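Local coordinates for motility-associated killing factor MakB (Vibrio cholerae serotype O1, PDB 6W1W), which probably serves as one component of a three-component cytotoxin that resembles the alpha-pore-forming toxins, at residues 100-111 with 298-307; 191-201 with 212-223. All coordinates share one frame; numbering follows the deposited sequence.

Interaction 1: 100-111 with 298-307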
loop_
_atom_site.group_PDB
_atom_site.type_symbol
_atom_site.label_atom_id
_atom_site.label_comp_id
_atom_site.label_asym_id
_atom_site.label_seq_id
_atom_site.Cartn_x
_atom_site.Cartn_y
_atom_site.Cartn_z
ATOM N N THR A 100 27.723 -3.961 37.305
ATOM C CA THR A 100 28.107 -4.479 35.997
ATOM C C THR A 100 27.328 -5.740 35.648
ATOM O O THR A 100 27.041 -5.986 34.471
ATOM C CB THR A 100 29.609 -4.755 35.960
ATOM O OG1 THR A 100 29.936 -5.505 34.781
ATOM C CG2 THR A 100 30.043 -5.534 37.197
ATOM N N LYS A 101 26.993 -6.555 36.650
ATOM C CA LYS A 101 26.099 -7.683 36.415
ATOM C C LYS A 101 24.727 -7.200 35.958
ATOM O O LYS A 101 24.126 -7.781 35.046
ATOM C CB LYS A 101 25.981 -8.531 37.684
ATOM C CG LYS A 101 24.772 -9.467 37.720
ATOM C CD LYS A 101 25.008 -10.748 36.931
ATOM C CE LYS A 101 26.020 -11.647 37.630
ATOM N NZ LYS A 101 25.583 -12.020 39.008
ATOM N N GLN A 102 24.226 -6.124 36.571
ATOM C CA GLN A 102 22.904 -5.611 36.225
ATOM C C GLN A 102 22.875 -5.064 34.804
ATOM O O GLN A 102 21.857 -5.180 34.110
ATOM C CB GLN A 102 22.485 -4.534 37.223
ATOM C CG GLN A 102 22.433 -5.013 38.662
ATOM C CD GLN A 102 22.274 -3.871 39.648
ATOM O OE1 GLN A 102 22.093 -2.717 39.256
ATOM N NE2 GLN A 102 22.345 -4.188 40.936
ATOM N N TRP A 103 23.978 -4.457 34.356
ATOM C CA TRP A 103 24.041 -3.979 32.979
ATOM C C TRP A 103 23.904 -5.128 31.988
ATOM O O TRP A 103 23.198 -5.006 30.981
ATOM C CB TRP A 103 25.345 -3.216 32.735
ATOM C CG TRP A 103 25.336 -1.783 33.211
ATOM C CD1 TRP A 103 26.130 -1.234 34.177
ATOM C CD2 TRP A 103 24.491 -0.726 32.739
ATOM N NE1 TRP A 103 25.832 0.098 34.335
ATOM C CE2 TRP A 103 24.830 0.434 33.464
ATOM C CE3 TRP A 103 23.481 -0.648 31.776
ATOM C CZ2 TRP A 103 24.194 1.655 33.256
ATOM C CZ3 TRP A 103 22.852 0.565 31.570
ATOM C CH2 TRP A 103 23.210 1.701 32.307
ATOM N N ILE A 104 24.563 -6.257 32.259
ATOM C CA ILE A 104 24.487 -7.396 31.350
ATOM C C ILE A 104 23.087 -7.993 31.354
ATOM O O ILE A 104 22.540 -8.322 30.296
ATOM C CB ILE A 104 25.546 -8.450 31.710
ATOM C CG1 ILE A 104 26.932 -7.811 31.795
ATOM C CG2 ILE A 104 25.551 -9.544 30.668
ATOM C CD1 ILE A 104 28.059 -8.802 31.998
ATOM N N GLU A 105 22.486 -8.144 32.537
ATOM C CA GLU A 105 21.120 -8.656 32.609
ATOM C C GLU A 105 20.156 -7.746 31.862
ATOM O O GLU A 105 19.224 -8.225 31.204
ATOM C CB GLU A 105 20.692 -8.813 34.067
ATOM C CG GLU A 105 21.546 -9.792 34.859
ATOM C CD GLU A 105 21.080 -9.943 36.292
ATOM O OE1 GLU A 105 20.037 -9.353 36.644
ATOM O OE2 GLU A 105 21.757 -10.652 37.067
ATOM N N CYS A 106 20.370 -6.431 31.941
ATOM C CA CYS A 106 19.523 -5.503 31.198
ATOM C C CYS A 106 19.802 -5.583 29.705
ATOM O O CYS A 106 18.871 -5.570 28.891
ATOM C CB CYS A 106 19.728 -4.076 31.706
ATOM S SG CYS A 106 18.190 -3.169 31.980
ATOM N N LEU A 107 21.079 -5.679 29.326
ATOM C CA LEU A 107 21.437 -5.697 27.912
ATOM C C LEU A 107 20.845 -6.908 27.197
ATOM O O LEU A 107 20.294 -6.782 26.098
ATOM C CB LEU A 107 22.957 -5.672 27.757
ATOM C CG LEU A 107 23.561 -4.345 27.296
ATOM C CD1 LEU A 107 22.971 -3.941 25.954
ATOM C CD2 LEU A 107 23.340 -3.254 28.328
ATOM N N GLN A 108 20.949 -8.095 27.799
ATOM C CA GLN A 108 20.411 -9.270 27.125
ATOM C C GLN A 108 18.889 -9.313 27.149
ATOM O O GLN A 108 18.301 -10.116 26.417
ATOM C CB GLN A 108 21.009 -10.553 27.717
ATOM C CG GLN A 108 20.868 -10.719 29.216
ATOM C CD GLN A 108 21.905 -11.673 29.794
ATOM O OE1 GLN A 108 22.940 -11.935 29.177
ATOM N NE2 GLN A 108 21.630 -12.195 30.984
ATOM N N LEU A 109 18.234 -8.466 27.949
ATOM C CA LEU A 109 16.802 -8.257 27.760
ATOM C C LEU A 109 16.534 -7.526 26.450
ATOM O O LEU A 109 15.590 -7.864 25.725
ATOM C CB LEU A 109 16.207 -7.483 28.937
ATOM C CG LEU A 109 14.728 -7.103 28.778
ATOM C CD1 LEU A 109 13.856 -8.343 28.622
ATOM C CD2 LEU A 109 14.252 -6.242 29.941
ATOM N N LEU A 110 17.353 -6.522 26.132
ATOM C CA LEU A 110 17.259 -5.883 24.825
ATOM C C LEU A 110 17.670 -6.843 23.719
ATOM O O LEU A 110 17.048 -6.872 22.650
ATOM C CB LEU A 110 18.132 -4.628 24.786
ATOM C CG LEU A 110 17.743 -3.486 25.720
ATOM C CD1 LEU A 110 18.841 -2.440 25.750
ATOM C CD2 LEU A 110 16.423 -2.873 25.279
ATOM N N GLN A 111 18.715 -7.638 23.967
ATOM C CA GLN A 111 19.207 -8.566 22.955
ATOM C C GLN A 111 18.144 -9.587 22.573
ATOM O O GLN A 111 18.014 -9.948 21.398
ATOM C CB GLN A 111 20.465 -9.262 23.462
ATOM C CG GLN A 111 21.018 -10.318 22.530
ATOM C CD GLN A 111 21.978 -11.245 23.237
ATOM O OE1 GLN A 111 23.153 -11.325 22.885
ATOM N NE2 GLN A 111 21.481 -11.948 24.250
ATOM N N ILE A 298 27.842 -6.335 25.323
ATOM C CA ILE A 298 27.793 -7.467 26.243
ATOM C C ILE A 298 29.143 -8.172 26.299
ATOM O O ILE A 298 29.637 -8.506 27.383
ATOM C CB ILE A 298 26.666 -8.435 25.844
ATOM C CG1 ILE A 298 25.304 -7.760 26.010
ATOM C CG2 ILE A 298 26.738 -9.702 26.680
ATOM C CD1 ILE A 298 24.138 -8.610 25.549
ATOM N N ASN A 299 29.765 -8.393 25.138
ATOM C CA ASN A 299 31.084 -9.019 25.107
ATOM C C ASN A 299 32.105 -8.185 25.869
ATOM O O ASN A 299 32.964 -8.732 26.569
ATOM C CB ASN A 299 31.540 -9.223 23.662
ATOM C CG ASN A 299 30.550 -10.030 22.841
ATOM O OD1 ASN A 299 29.429 -10.300 23.278
ATOM N ND2 ASN A 299 30.959 -10.413 21.638
ATOM N N ALA A 300 32.027 -6.859 25.744
ATOM C CA ALA A 300 32.970 -5.996 26.447
ATOM C C ALA A 300 32.727 -6.022 27.950
ATOM O O ALA A 300 33.677 -5.956 28.739
ATOM C CB ALA A 300 32.878 -4.569 25.910
ATOM N N LEU A 301 31.463 -6.115 28.370
ATOM C CA LEU A 301 31.171 -6.221 29.796
ATOM C C LEU A 301 31.583 -7.581 30.346
ATOM O O LEU A 301 32.173 -7.666 31.430
ATOM C CB LEU A 301 29.685 -5.978 30.051
ATOM C CG LEU A 301 29.130 -4.576 29.806
ATOM C CD1 LEU A 301 27.615 -4.630 29.710
ATOM C CD2 LEU A 301 29.569 -3.612 30.904
ATOM N N GLN A 302 31.277 -8.655 29.611
ATOM C CA GLN A 302 31.602 -9.998 30.079
ATOM C C GLN A 302 33.103 -10.226 30.125
ATOM O O GLN A 302 33.576 -11.061 30.902
ATOM C CB GLN A 302 30.942 -11.045 29.183
ATOM C CG GLN A 302 29.537 -11.419 29.622
ATOM C CD GLN A 302 28.750 -12.141 28.546
ATOM O OE1 GLN A 302 29.166 -12.208 27.388
ATOM N NE2 GLN A 302 27.598 -12.684 28.926
ATOM N N SER A 303 33.865 -9.511 29.303
ATOM C CA SER A 303 35.313 -9.648 29.337
ATOM C C SER A 303 35.958 -8.786 30.414
ATOM O O SER A 303 37.172 -8.886 30.615
ATOM C CB SER A 303 35.901 -9.318 27.965
ATOM O OG SER A 303 35.754 -7.945 27.670
ATOM N N GLY A 304 35.186 -7.959 31.115
ATOM C CA GLY A 304 35.693 -7.216 32.250
ATOM C C GLY A 304 35.988 -5.750 32.020
ATOM O O GLY A 304 36.581 -5.113 32.899
ATOM N N SER A 305 35.600 -5.194 30.875
ATOM C CA SER A 305 35.820 -3.774 30.633
ATOM C C SER A 305 35.112 -2.937 31.691
ATOM O O SER A 305 33.978 -3.230 32.081
ATOM C CB SER A 305 35.320 -3.386 29.239
ATOM O OG SER A 305 35.846 -4.251 28.248
ATOM N N ASP A 306 35.803 -1.907 32.170
ATOM C CA ASP A 306 35.200 -0.906 33.034
ATOM C C ASP A 306 33.957 -0.335 32.352
ATOM O O ASP A 306 34.055 0.162 31.218
ATOM C CB ASP A 306 36.205 0.208 33.331
ATOM C CG ASP A 306 35.840 1.027 34.564
ATOM O OD1 ASP A 306 34.634 1.172 34.858
ATOM O OD2 ASP A 306 36.766 1.530 35.238
ATOM N N PRO A 307 32.782 -0.410 32.981
ATOM C CA PRO A 307 31.566 0.104 32.328
ATOM C C PRO A 307 31.611 1.598 32.066
ATOM O O PRO A 307 30.880 2.085 31.193
ATOM C CB PRO A 307 30.452 -0.254 33.324
ATOM C CG PRO A 307 31.030 -1.347 34.171
ATOM C CD PRO A 307 32.490 -1.046 34.276
#
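Ile298 enters helix 100-111 as a knob into a hole, and the two segments form an antiparallel helix pair at one end of the long helical bundle of this toxin component. The hole is made by Ile104, Leu107, Gln108 and Gln111. The short axes pass 10.0 Å apart, with their N-to-C directions 156° from each other. With CG1 beside its backbone N (chi1 -65°) and CD1 extended beyond it, Ile298 reaches in lengthwise: CG1 lies 3.6 Å from Leu107 CB, the two side chains sliding past each other in opposite directions, while CD1 runs on toward Gln111, whose chain it meets at about a right angle. The CG2 branch turns to Ile104 instead, meeting its CG2 at 4.2 Å.

One turn after Ile298, Leu301 meets the other branch of Ile104. Ile104 CG1 stands 3.7 Å from Leu301 CB, and Ile104 CD1 goes past to the aliphatic CG of Gln302 at 3.8 Å. Leu301 CD1 bridges back to the foot of the tryptophan, 4.0 Å from Trp103 CB; the Trp103 side chain also touches Leu313 of helix 311-314. No hydrogen bond crosses between the segments; apolar contacts carry the pairing. Helix 69-90 is joined here: Cys106 is disulfide-bonded to its Cys90, and Leu110 touches it too.

Helix 276-302 ends in a Schellman motif, with Gly304 at positive phi (103°), and the chain then turns across to the start of helix 100-111, where Pro307 CG lies 4.1 Å from Thr100 CB. The turn is tied down at Ala300 O, which accepts both the backbone N of Ser305 and its hydroxyl, Ser305 OG lying 2.8 Å from Ala300 O.

Interaction 2: 191-201 with 212-223. With EDO (1,2-ethanediol), chain C.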
loop_
_atom_site.group_PDB
_atom_site.type_symbol
_atom_site.label_atom_id
_atom_site.label_comp_id
_atom_site.label_asym_id
_atom_site.label_seq_id
_atom_site.Cartn_x
_atom_site.Cartn_y
_atom_site.Cartn_z
ATOM N N ALA A 191 -2.407 15.559 9.078
ATOM C CA ALA A 191 -3.288 14.400 9.012
ATOM C C ALA A 191 -3.749 14.178 7.578
ATOM O O ALA A 191 -4.154 15.126 6.897
ATOM C CB ALA A 191 -4.497 14.580 9.930
ATOM N N TYR A 192 -3.693 12.928 7.133
ATOM C CA TYR A 192 -4.140 12.544 5.804
ATOM C C TYR A 192 -5.613 12.136 5.829
ATOM O O TYR A 192 -6.179 11.810 6.874
ATOM C CB TYR A 192 -3.267 11.409 5.254
ATOM C CG TYR A 192 -1.912 11.881 4.764
ATOM C CD1 TYR A 192 -1.556 11.782 3.424
ATOM C CD2 TYR A 192 -0.998 12.452 5.639
ATOM C CE1 TYR A 192 -0.319 12.228 2.973
ATOM C CE2 TYR A 192 0.236 12.899 5.199
ATOM C CZ TYR A 192 0.572 12.786 3.869
ATOM O OH TYR A 192 1.803 13.240 3.449
ATOM N N ILE A 193 -6.234 12.175 4.653
ATOM C CA ILE A 193 -7.639 11.830 4.487
ATOM C C ILE A 193 -7.748 10.778 3.396
ATOM O O ILE A 193 -7.273 10.989 2.275
ATOM C CB ILE A 193 -8.499 13.060 4.137
ATOM C CG1 ILE A 193 -8.598 13.996 5.343
ATOM C CG2 ILE A 193 -9.883 12.632 3.661
ATOM C CD1 ILE A 193 -9.496 15.190 5.119
ATOM N N GLN A 194 -8.374 9.654 3.725
ATOM C CA GLN A 194 -8.545 8.535 2.807
ATOM C C GLN A 194 -10.009 8.460 2.393
ATOM O O GLN A 194 -10.886 8.241 3.238
ATOM C CB GLN A 194 -8.085 7.230 3.461
ATOM C CG GLN A 194 -8.375 5.973 2.656
ATOM C CD GLN A 194 -7.717 4.744 3.254
ATOM O OE1 GLN A 194 -6.693 4.846 3.930
ATOM N NE2 GLN A 194 -8.305 3.574 3.014
ATOM N N SER A 195 -10.272 8.651 1.102
ATOM C CA SER A 195 -11.619 8.601 0.553
ATOM C C SER A 195 -11.658 7.610 -0.599
ATOM O O SER A 195 -10.720 7.540 -1.399
ATOM C CB SER A 195 -12.075 9.983 0.065
ATOM O OG SER A 195 -11.567 11.027 0.886
ATOM N N MET A 196 -12.749 6.852 -0.689
ATOM C CA MET A 196 -12.886 5.814 -1.704
ATOM C C MET A 196 -13.498 6.407 -2.968
ATOM O O MET A 196 -14.607 6.951 -2.932
ATOM C CB MET A 196 -13.736 4.652 -1.183
ATOM C CG MET A 196 -13.097 3.864 -0.044
ATOM S SD MET A 196 -11.411 3.306 -0.398
ATOM C CE MET A 196 -11.675 2.261 -1.830
ATOM N N VAL A 197 -12.782 6.291 -4.081
ATOM C CA VAL A 197 -13.228 6.831 -5.359
ATOM C C VAL A 197 -13.677 5.655 -6.218
ATOM O O VAL A 197 -12.855 4.922 -6.777
ATOM C CB VAL A 197 -12.129 7.645 -6.046
ATOM C CG1 VAL A 197 -12.637 8.214 -7.357
ATOM C CG2 VAL A 197 -11.645 8.739 -5.129
ATOM N N THR A 198 -14.989 5.476 -6.322
ATOM C CA THR A 198 -15.565 4.506 -7.240
ATOM C C THR A 198 -15.651 5.114 -8.636
ATOM O O THR A 198 -16.245 6.182 -8.817
ATOM C CB THR A 198 -16.950 4.086 -6.762
ATOM O OG1 THR A 198 -16.883 3.684 -5.390
ATOM C CG2 THR A 198 -17.478 2.942 -7.613
ATOM N N ILE A 199 -15.053 4.446 -9.616
ATOM C CA ILE A 199 -15.231 4.769 -11.030
ATOM C C ILE A 199 -16.093 3.672 -11.638
ATOM O O ILE A 199 -15.733 2.489 -11.581
ATOM C CB ILE A 199 -13.890 4.875 -11.771
ATOM C CG1 ILE A 199 -12.914 5.768 -11.011
ATOM C CG2 ILE A 199 -14.102 5.394 -13.184
ATOM C CD1 ILE A 199 -11.540 5.818 -11.648
ATOM N N SER A 200 -17.221 4.057 -12.231
ATOM C CA SER A 200 -18.201 3.093 -12.721
ATOM C C SER A 200 -18.325 3.222 -14.232
ATOM O O SER A 200 -18.874 4.207 -14.736
ATOM C CB SER A 200 -19.558 3.290 -12.043
ATOM O OG SER A 200 -20.436 4.050 -12.850
ATOM N N TYR A 201 -17.827 2.222 -14.945
ATOM C CA TYR A 201 -17.881 2.189 -16.396
ATOM C C TYR A 201 -19.158 1.489 -16.846
ATOM O O TYR A 201 -19.872 0.865 -16.053
ATOM C CB TYR A 201 -16.648 1.483 -16.963
ATOM C CG TYR A 201 -15.341 2.059 -16.459
ATOM C CD1 TYR A 201 -14.787 1.636 -15.251
ATOM C CD2 TYR A 201 -14.667 3.029 -17.180
ATOM C CE1 TYR A 201 -13.593 2.169 -14.779
ATOM C CE2 TYR A 201 -13.479 3.568 -16.719
ATOM C CZ TYR A 201 -12.943 3.137 -15.521
ATOM O OH TYR A 201 -11.758 3.683 -15.071
ATOM N N LEU A 212 -19.066 -2.447 -15.362
ATOM C CA LEU A 212 -17.957 -2.638 -14.439
ATOM C C LEU A 212 -17.868 -1.435 -13.511
ATOM O O LEU A 212 -18.233 -0.317 -13.889
ATOM C CB LEU A 212 -16.636 -2.810 -15.197
ATOM C CG LEU A 212 -15.367 -3.307 -14.501
ATOM C CD1 LEU A 212 -14.471 -3.966 -15.533
ATOM C CD2 LEU A 212 -14.605 -2.192 -13.788
ATOM N N SER A 213 -17.367 -1.667 -12.296
ATOM C CA SER A 213 -17.219 -0.586 -11.326
ATOM C C SER A 213 -16.221 -1.026 -10.264
ATOM O O SER A 213 -16.556 -1.855 -9.414
ATOM C CB SER A 213 -18.565 -0.228 -10.697
ATOM O OG SER A 213 -18.689 -0.772 -9.393
ATOM N N PHE A 214 -15.012 -0.476 -10.306
ATOM C CA PHE A 214 -14.010 -0.745 -9.284
ATOM C C PHE A 214 -13.643 0.551 -8.573
ATOM O O PHE A 214 -13.796 1.648 -9.116
ATOM C CB PHE A 214 -12.760 -1.418 -9.878
ATOM C CG PHE A 214 -11.770 -0.462 -10.485
ATOM C CD1 PHE A 214 -12.104 0.296 -11.590
ATOM C CD2 PHE A 214 -10.491 -0.351 -9.969
ATOM C CE1 PHE A 214 -11.191 1.167 -12.153
ATOM C CE2 PHE A 214 -9.572 0.517 -10.532
ATOM C CZ PHE A 214 -9.924 1.275 -11.624
ATOM N N ALA A 215 -13.158 0.409 -7.341
ATOM C CA ALA A 215 -12.935 1.534 -6.447
ATOM C C ALA A 215 -11.491 1.557 -5.967
ATOM O O ALA A 215 -10.735 0.599 -6.140
ATOM C CB ALA A 215 -13.887 1.482 -5.247
ATOM N N GLY A 216 -11.120 2.669 -5.345
ATOM C CA GLY A 216 -9.763 2.852 -4.866
ATOM C C GLY A 216 -9.667 4.089 -4.005
ATOM O O GLY A 216 -10.516 4.985 -4.073
ATOM N N ALA A 217 -8.615 4.126 -3.189
ATOM C CA ALA A 217 -8.438 5.193 -2.214
ATOM C C ALA A 217 -7.682 6.366 -2.818
ATOM O O ALA A 217 -6.754 6.187 -3.614
ATOM C CB ALA A 217 -7.694 4.687 -0.981
ATOM N N LEU A 218 -8.093 7.570 -2.428
ATOM C CA LEU A 218 -7.422 8.810 -2.785
ATOM C C LEU A 218 -6.996 9.504 -1.498
ATOM O O LEU A 218 -7.790 9.610 -0.556
ATOM C CB LEU A 218 -8.348 9.705 -3.617
ATOM C CG LEU A 218 -7.808 11.044 -4.128
ATOM C CD1 LEU A 218 -6.762 10.838 -5.211
ATOM C CD2 LEU A 218 -8.951 11.916 -4.631
ATOM N N PHE A 219 -5.746 9.954 -1.446
ATOM C CA PHE A 219 -5.200 10.590 -0.252
ATOM C C PHE A 219 -5.144 12.107 -0.446
ATOM O O PHE A 219 -4.448 12.601 -1.341
ATOM C CB PHE A 219 -3.811 10.031 0.073
ATOM C CG PHE A 219 -3.831 8.624 0.597
ATOM C CD1 PHE A 219 -2.783 7.756 0.325
ATOM C CD2 PHE A 219 -4.889 8.166 1.370
ATOM C CE1 PHE A 219 -2.795 6.454 0.805
ATOM C CE2 PHE A 219 -4.907 6.863 1.854
ATOM C CZ PHE A 219 -3.860 6.009 1.572
ATOM N N THR A 220 -5.866 12.842 0.400
ATOM C CA THR A 220 -5.875 14.298 0.370
ATOM C C THR A 220 -5.388 14.843 1.708
ATOM O O THR A 220 -5.605 14.233 2.757
ATOM C CB THR A 220 -7.278 14.847 0.057
ATOM O OG1 THR A 220 -8.203 14.418 1.066
ATOM C CG2 THR A 220 -7.753 14.358 -1.303
ATOM N N VAL A 221 -4.731 16.006 1.665
ATOM C CA VAL A 221 -4.080 16.536 2.863
ATOM C C VAL A 221 -5.058 17.329 3.721
ATOM O O VAL A 221 -5.120 17.137 4.940
ATOM C CB VAL A 221 -2.851 17.380 2.477
ATOM C CG1 VAL A 221 -1.633 16.491 2.321
ATOM C CG2 VAL A 221 -3.120 18.161 1.196
ATOM N N GLY A 222 -5.826 18.233 3.116
ATOM C CA GLY A 222 -6.697 19.095 3.892
ATOM C C GLY A 222 -8.074 19.314 3.296
ATOM O O GLY A 222 -9.046 19.525 4.027
ATOM N N TYR A 223 -8.173 19.280 1.972
ATOM C CA TYR A 223 -9.453 19.439 1.308
ATOM C C TYR A 223 -10.136 18.082 1.146
ATOM O O TYR A 223 -9.585 17.033 1.489
ATOM C CB TYR A 223 -9.273 20.136 -0.038
ATOM C CG TYR A 223 -8.045 19.721 -0.815
ATOM C CD1 TYR A 223 -6.821 20.347 -0.609
ATOM C CD2 TYR A 223 -8.117 18.728 -1.778
ATOM C CE1 TYR A 223 -5.702 19.981 -1.329
ATOM C CE2 TYR A 223 -7.006 18.358 -2.505
ATOM C CZ TYR A 223 -5.801 18.984 -2.277
ATOM O OH TYR A 223 -4.692 18.608 -3.002
HETATM C C1 EDO C . -7.479 6.267 -7.925
HETATM O O1 EDO C . -6.638 6.712 -6.852
HETATM C C2 EDO C . -8.829 5.822 -7.368
HETATM O O2 EDO C . -9.571 5.116 -8.371
#
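Gln194 and Phe219 face each other as a non-hydrogen-bonded pair in the antiparallel beta hairpin of strands 193-203 and 209-220, an element consistent with the beta-tongue of ClyA-type toxins. The glutamine lies beside the phenylalanine, both pointing the same way. Its CB is 3.6 Å from Phe219 CE2. Chi1 of 173° places CG opposite the backbone N, close to both Phe219 CE2 and Ala217 CB, and the extended chain brings CD within 3.8 Å of Phe219 CE2. At the tip, OE1 comes to the ring edge, 3.4 Å from Phe219 CE2, with amide and ring planes 63° apart, while NE2 comes to 4.2 Å from Ala217 CB.

The backbone ladder holds this pair from both sides: Thr220 N bonds to Ile193 O, and Leu218 N reaches Ser195 O at 2.8 Å. Further along, Ile199 N bonds to Phe214 O at 3.1 Å. In Met196 the bend at chi2 lays SD against Ala217, 4.0 Å from Ala217 CB, and that at chi3 brings CE over to Gly216. Toward the far end, Tyr201 CE1 meets Phe214 CE1 edge to edge at 3.7 Å. A 1,2-ethanediol, probably from the crystallisation liquor, lies by Gly216 and makes a weak bond to Ala217 O.

Helix 9-35 touches Gln194 and Ala217 with Asn28, and Phe219 with Leu24, whereas Val197 and Leu218 pack on Ile229 of helix 225-230. Strand 338-346 pairs with strand 193-203, which thus runs between it and strand 209-220.

Overall arrangement
The two contacts belong to different parts of one elongated molecule, on opposite sides of its centre. Interaction 1 lies about 41 Å from the centre of the chain, at a far end of the helical bundle, and interaction 2 about 14 Å from it, in the sheet. Their own centres are about 52 Å apart and their nearest atoms about 30 Å, so they do not touch. In sequence, the whole of 191-223 falls between the two partners of interaction 1: the chain leaves by helix 100-151, builds the hairpin, and returns by helix 276-302. The 1,2-ethanediol belongs to interaction 2 and marks no known functional pocket.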